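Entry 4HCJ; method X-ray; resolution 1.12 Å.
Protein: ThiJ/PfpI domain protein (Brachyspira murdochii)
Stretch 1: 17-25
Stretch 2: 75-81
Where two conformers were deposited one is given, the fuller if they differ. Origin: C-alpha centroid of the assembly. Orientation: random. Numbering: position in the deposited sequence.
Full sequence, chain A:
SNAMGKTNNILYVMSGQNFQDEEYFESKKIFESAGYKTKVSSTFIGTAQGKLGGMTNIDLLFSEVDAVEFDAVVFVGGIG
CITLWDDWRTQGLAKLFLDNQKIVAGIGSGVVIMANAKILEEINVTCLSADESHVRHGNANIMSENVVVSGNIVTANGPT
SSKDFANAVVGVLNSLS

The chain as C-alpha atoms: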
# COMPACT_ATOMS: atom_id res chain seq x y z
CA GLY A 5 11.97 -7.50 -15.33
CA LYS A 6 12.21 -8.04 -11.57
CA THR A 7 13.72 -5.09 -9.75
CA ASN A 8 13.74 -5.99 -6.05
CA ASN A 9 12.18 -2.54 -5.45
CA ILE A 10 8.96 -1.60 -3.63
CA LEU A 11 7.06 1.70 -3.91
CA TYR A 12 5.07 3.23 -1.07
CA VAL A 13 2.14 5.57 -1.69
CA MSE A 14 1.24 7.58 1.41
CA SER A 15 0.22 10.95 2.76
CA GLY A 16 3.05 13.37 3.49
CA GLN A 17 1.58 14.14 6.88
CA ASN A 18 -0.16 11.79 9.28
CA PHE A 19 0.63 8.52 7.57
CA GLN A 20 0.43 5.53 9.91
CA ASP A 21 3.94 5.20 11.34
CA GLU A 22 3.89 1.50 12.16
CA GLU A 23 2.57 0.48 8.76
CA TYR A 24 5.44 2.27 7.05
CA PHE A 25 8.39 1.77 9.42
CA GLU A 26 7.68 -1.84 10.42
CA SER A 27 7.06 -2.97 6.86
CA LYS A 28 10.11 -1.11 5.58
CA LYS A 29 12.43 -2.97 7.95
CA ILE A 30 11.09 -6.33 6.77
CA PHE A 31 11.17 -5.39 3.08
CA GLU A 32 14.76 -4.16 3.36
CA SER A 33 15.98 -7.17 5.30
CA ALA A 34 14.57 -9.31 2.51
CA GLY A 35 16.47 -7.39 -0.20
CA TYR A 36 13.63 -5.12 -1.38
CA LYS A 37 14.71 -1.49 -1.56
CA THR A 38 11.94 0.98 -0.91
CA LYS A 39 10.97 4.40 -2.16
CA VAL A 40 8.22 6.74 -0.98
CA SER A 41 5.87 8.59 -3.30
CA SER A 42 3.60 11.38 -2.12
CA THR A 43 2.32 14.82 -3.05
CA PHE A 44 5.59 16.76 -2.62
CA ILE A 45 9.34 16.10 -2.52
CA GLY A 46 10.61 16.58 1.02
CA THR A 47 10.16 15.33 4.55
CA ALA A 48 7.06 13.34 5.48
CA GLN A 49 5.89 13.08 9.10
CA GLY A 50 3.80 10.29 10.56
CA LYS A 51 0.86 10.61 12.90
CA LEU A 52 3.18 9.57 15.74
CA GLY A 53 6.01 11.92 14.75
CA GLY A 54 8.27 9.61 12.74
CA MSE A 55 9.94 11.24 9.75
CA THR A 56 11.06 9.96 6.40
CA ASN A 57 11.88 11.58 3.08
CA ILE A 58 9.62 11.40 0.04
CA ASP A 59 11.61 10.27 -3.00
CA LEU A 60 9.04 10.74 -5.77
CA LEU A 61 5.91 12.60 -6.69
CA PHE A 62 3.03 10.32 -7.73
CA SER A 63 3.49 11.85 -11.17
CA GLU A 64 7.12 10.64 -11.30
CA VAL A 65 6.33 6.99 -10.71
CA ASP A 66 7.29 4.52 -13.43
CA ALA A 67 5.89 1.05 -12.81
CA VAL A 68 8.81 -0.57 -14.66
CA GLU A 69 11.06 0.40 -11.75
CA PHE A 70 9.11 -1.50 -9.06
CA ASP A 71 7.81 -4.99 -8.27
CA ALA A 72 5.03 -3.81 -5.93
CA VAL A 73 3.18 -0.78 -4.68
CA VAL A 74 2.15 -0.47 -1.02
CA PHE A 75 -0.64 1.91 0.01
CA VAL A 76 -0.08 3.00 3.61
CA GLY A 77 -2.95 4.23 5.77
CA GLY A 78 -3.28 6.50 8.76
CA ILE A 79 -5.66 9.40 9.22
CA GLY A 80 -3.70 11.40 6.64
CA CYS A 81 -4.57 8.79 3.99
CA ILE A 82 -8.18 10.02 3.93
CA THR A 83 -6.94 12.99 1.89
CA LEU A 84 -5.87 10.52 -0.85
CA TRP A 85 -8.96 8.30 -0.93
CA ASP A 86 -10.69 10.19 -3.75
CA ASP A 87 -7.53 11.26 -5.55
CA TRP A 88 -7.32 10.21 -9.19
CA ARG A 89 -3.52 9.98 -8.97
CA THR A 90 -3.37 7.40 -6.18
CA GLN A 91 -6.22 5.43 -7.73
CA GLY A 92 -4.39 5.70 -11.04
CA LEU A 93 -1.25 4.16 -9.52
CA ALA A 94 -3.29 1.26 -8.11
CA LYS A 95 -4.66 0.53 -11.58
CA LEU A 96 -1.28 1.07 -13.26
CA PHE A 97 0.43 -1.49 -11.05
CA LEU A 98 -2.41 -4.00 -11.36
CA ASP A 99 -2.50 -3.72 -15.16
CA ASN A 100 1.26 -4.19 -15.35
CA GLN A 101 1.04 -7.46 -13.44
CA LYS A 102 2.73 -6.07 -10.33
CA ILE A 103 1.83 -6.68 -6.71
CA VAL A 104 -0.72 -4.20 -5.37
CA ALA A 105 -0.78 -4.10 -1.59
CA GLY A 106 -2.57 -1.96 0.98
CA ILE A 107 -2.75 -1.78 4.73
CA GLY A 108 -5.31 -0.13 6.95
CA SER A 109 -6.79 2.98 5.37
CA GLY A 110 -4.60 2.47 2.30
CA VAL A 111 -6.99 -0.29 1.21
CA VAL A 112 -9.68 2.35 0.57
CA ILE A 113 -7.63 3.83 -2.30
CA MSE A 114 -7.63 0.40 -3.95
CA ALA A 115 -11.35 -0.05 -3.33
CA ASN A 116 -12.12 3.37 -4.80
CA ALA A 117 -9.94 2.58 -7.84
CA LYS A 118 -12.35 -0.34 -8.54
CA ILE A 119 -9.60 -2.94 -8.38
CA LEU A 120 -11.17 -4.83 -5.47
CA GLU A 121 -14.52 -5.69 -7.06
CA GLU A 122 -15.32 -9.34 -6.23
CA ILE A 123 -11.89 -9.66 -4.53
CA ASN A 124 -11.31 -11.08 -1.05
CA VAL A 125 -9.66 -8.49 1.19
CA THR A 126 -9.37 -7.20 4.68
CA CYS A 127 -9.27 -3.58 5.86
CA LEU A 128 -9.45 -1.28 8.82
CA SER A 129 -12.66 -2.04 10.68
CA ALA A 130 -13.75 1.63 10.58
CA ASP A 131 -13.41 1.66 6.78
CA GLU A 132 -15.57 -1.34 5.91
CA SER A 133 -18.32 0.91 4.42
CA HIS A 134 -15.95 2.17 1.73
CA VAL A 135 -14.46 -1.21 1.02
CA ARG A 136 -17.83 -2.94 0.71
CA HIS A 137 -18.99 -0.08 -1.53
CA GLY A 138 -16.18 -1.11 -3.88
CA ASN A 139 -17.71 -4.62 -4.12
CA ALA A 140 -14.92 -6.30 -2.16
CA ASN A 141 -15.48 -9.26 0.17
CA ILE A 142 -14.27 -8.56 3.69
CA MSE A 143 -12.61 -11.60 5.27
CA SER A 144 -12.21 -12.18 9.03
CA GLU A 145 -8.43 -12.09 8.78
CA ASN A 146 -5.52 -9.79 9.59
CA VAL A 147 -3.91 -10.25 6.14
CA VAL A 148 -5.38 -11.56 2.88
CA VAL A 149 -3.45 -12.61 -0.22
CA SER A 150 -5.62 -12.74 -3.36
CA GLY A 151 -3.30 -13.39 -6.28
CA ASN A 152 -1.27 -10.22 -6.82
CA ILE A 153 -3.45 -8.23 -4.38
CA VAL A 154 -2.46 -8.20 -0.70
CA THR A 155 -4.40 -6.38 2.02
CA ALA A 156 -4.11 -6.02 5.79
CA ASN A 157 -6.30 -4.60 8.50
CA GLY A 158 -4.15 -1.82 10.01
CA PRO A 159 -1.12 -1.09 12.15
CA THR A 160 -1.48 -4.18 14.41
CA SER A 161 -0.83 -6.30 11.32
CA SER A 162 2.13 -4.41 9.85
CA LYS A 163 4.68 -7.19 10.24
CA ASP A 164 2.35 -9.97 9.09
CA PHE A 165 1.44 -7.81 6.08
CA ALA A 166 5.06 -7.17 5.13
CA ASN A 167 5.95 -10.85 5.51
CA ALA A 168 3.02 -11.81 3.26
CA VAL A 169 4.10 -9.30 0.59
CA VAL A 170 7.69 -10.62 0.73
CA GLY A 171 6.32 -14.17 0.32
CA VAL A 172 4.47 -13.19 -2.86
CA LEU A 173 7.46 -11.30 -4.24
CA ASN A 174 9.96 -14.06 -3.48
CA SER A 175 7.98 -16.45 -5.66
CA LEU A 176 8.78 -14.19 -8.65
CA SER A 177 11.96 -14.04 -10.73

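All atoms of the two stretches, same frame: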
# COMPACT_ATOMS: atom_id res chain seq x y z
N GLN A 17 1.75 13.95 5.45
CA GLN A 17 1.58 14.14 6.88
C GLN A 17 0.53 13.18 7.39
O GLN A 17 -0.46 12.90 6.71
CB GLN A 17 1.18 15.57 7.21
CG GLN A 17 1.98 16.64 6.43
CD GLN A 17 3.47 16.77 6.80
OE1 GLN A 17 3.95 16.14 7.72
NE2 GLN A 17 4.18 17.56 6.03
N ASN A 18 0.76 12.67 8.58
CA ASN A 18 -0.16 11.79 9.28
C ASN A 18 -0.39 10.44 8.62
O ASN A 18 -1.45 9.84 8.78
CB ASN A 18 -1.48 12.51 9.57
CG ASN A 18 -1.28 13.65 10.52
OD1 ASN A 18 -0.43 13.58 11.41
ND2 ASN A 18 -2.01 14.73 10.32
N PHE A 19 0.63 9.93 7.93
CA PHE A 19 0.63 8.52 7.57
C PHE A 19 0.79 7.67 8.85
O PHE A 19 1.26 8.14 9.88
CB PHE A 19 1.72 8.20 6.54
CG PHE A 19 3.14 8.33 7.06
CD1 PHE A 19 3.77 7.26 7.69
CD2 PHE A 19 3.85 9.52 6.91
CE1 PHE A 19 5.07 7.37 8.17
CE2 PHE A 19 5.15 9.64 7.39
CZ PHE A 19 5.76 8.56 8.02
N GLN A 20 0.38 6.41 8.76
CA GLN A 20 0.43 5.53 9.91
C GLN A 20 1.85 5.01 10.12
O GLN A 20 2.33 4.17 9.35
CB GLN A 20 -0.56 4.37 9.73
CG GLN A 20 -0.79 3.59 11.01
CD GLN A 20 -1.58 4.36 12.02
OE1 GLN A 20 -2.66 4.87 11.71
NE2 GLN A 20 -1.04 4.51 13.23
N ASP A 21 2.52 5.50 11.16
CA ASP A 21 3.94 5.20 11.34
C ASP A 21 4.25 3.71 11.29
O ASP A 21 5.18 3.29 10.59
CB ASP A 21 4.46 5.75 12.68
CG ASP A 21 4.33 7.25 12.81
OD1 ASP A 21 5.34 7.91 13.15
OD2 ASP A 21 3.21 7.76 12.60
N GLU A 22 3.51 2.90 12.03
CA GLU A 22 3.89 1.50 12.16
C GLU A 22 3.81 0.79 10.82
O GLU A 22 4.63 -0.06 10.48
CB GLU A 22 2.96 0.77 13.13
CG GLU A 22 2.89 1.37 14.52
CD GLU A 22 1.71 2.32 14.71
OE1 GLU A 22 1.37 3.08 13.77
OE2 GLU A 22 1.10 2.29 15.81
N GLU A 23 2.79 1.14 10.05
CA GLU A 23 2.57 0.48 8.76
C GLU A 23 3.75 0.71 7.84
O GLU A 23 4.18 -0.21 7.14
CB GLU A 23 1.28 0.99 8.11
CG GLU A 23 0.01 0.62 8.88
CD GLU A 23 -1.25 1.24 8.31
OE1 GLU A 23 -1.16 1.94 7.29
OE2 GLU A 23 -2.34 1.03 8.90
N TYR A 24 4.28 1.94 7.84
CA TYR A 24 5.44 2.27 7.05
C TYR A 24 6.74 1.70 7.65
O TYR A 24 7.44 0.93 7.00
CB TYR A 24 5.56 3.79 6.86
CG TYR A 24 6.85 4.19 6.18
CD1 TYR A 24 7.08 3.92 4.82
CD2 TYR A 24 7.86 4.83 6.89
CE1 TYR A 24 8.27 4.26 4.22
CE2 TYR A 24 9.05 5.19 6.29
CZ TYR A 24 9.25 4.91 4.95
OH TYR A 24 10.43 5.28 4.36
N PHE A 25 7.08 2.11 8.87
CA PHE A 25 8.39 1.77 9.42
C PHE A 25 8.58 0.27 9.65
O PHE A 25 9.66 -0.27 9.39
CB PHE A 25 8.68 2.57 10.70
CG PHE A 25 8.85 4.05 10.46
CD1 PHE A 25 9.99 4.55 9.82
CD2 PHE A 25 7.87 4.94 10.87
CE1 PHE A 25 10.12 5.92 9.59
CE2 PHE A 25 8.00 6.31 10.64
CZ PHE A 25 9.13 6.79 10.00
N PHE A 75 0.16 0.78 -0.44
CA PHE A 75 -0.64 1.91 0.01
C PHE A 75 -0.73 1.89 1.53
O PHE A 75 -1.36 1.00 2.12
CB PHE A 75 -2.04 1.86 -0.63
CG PHE A 75 -2.02 2.05 -2.12
CD1 PHE A 75 -2.07 3.32 -2.67
CD2 PHE A 75 -1.94 0.95 -2.98
CE1 PHE A 75 -2.02 3.51 -4.05
CE2 PHE A 75 -1.89 1.14 -4.36
CZ PHE A 75 -1.92 2.42 -4.89
N VAL A 76 -0.09 2.87 2.16
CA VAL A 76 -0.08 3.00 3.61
C VAL A 76 -1.25 3.86 4.06
O VAL A 76 -1.63 4.81 3.37
CB VAL A 76 1.28 3.61 4.07
CG1 VAL A 76 1.25 4.08 5.52
CG2 VAL A 76 2.40 2.59 3.87
N GLY A 77 -1.83 3.51 5.21
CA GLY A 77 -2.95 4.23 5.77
C GLY A 77 -2.57 5.34 6.73
O GLY A 77 -1.62 6.12 6.51
N GLY A 78 -3.34 5.40 7.82
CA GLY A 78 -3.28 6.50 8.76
C GLY A 78 -4.34 7.53 8.43
O GLY A 78 -4.85 7.60 7.31
N ILE A 79 -4.64 8.38 9.41
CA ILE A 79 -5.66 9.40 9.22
C ILE A 79 -5.34 10.31 8.03
O ILE A 79 -6.25 10.76 7.33
CB ILE A 79 -5.90 10.18 10.54
CG1 ILE A 79 -7.11 11.13 10.42
CG2 ILE A 79 -4.64 10.92 10.99
CD1 ILE A 79 -7.56 11.72 11.75
N GLY A 80 -4.06 10.57 7.78
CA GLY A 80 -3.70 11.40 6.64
C GLY A 80 -4.07 10.79 5.29
O GLY A 80 -4.22 11.50 4.30
N CYS A 81 -4.23 9.47 5.24
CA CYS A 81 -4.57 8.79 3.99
C CYS A 81 -5.95 9.21 3.46
O CYS A 81 -6.20 9.14 2.26
CB CYS A 81 -4.51 7.28 4.18
SG CYS A 81 -4.72 6.33 2.66
O HOH W 1 -4.08 7.25 12.08
O HOH W 2 -4.40 2.73 8.53

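Stretch 2 meets stretch 1 largely through its backbone; the contact opens with one side chain, Val76, and then passes to the glycine-rich backbone. Phe75 points away and takes no part. Val76 supplies the apolar element: with chi1 in the t well, its CG1 lies 4.3 Å from Phe19 CB, 4.0 Å from Gln20 O and 3.7 Å from Glu23 OE1, placing CG1 close to the start of the helix that follows Gln20, which holds the N-cap position.

At Gly77 the polar pattern begins. Its N donates to Glu23 OE1 at 2.7 Å, so a buried carboxylate, reaching out on an extended chi2, satisfies a loop amide. Its carbonyl serves stretch 1 too: Gln20 N donates to Gly77 O at 3.0 Å, while Phe19 CA makes a CA-H...O contact with Gly77 O at 3.5 Å. An ideal CB here would sit tightly, 3.1 Å from Glu23 OE1.

Gly78 is glycine on two counts. Its phi/psi of 95/162 would jam a CB against the preceding carbonyl, and that CB would also lie 2.4 Å from Gln20 N. Its own N is met through water 2, which accepts from Gly78 N at 3.0 Å and donates to Glu23 OE2 at 2.7 Å; the two carboxylate oxygens thus serve successive amides, one directly and one through water.

Ile79 repeats the device: water 1 accepts from Ile79 N at 3.0 Å and donates to Gln20 OE1 at 2.8 Å. The amide end of Gln20 is further engaged by Gln20 NE2 donating to Glu22 OE1 at 2.9 Å. Ile79 CG2 packs 3.8 Å from Asn18 CB.

Gly80 closes the contact, its N donating to Asn18 O at 2.9 Å and its CA approaching Gln17 O at 3.6 Å. An ideal CB would fall 2.1 Å from Gln17 O, so the close approach depends on its absence.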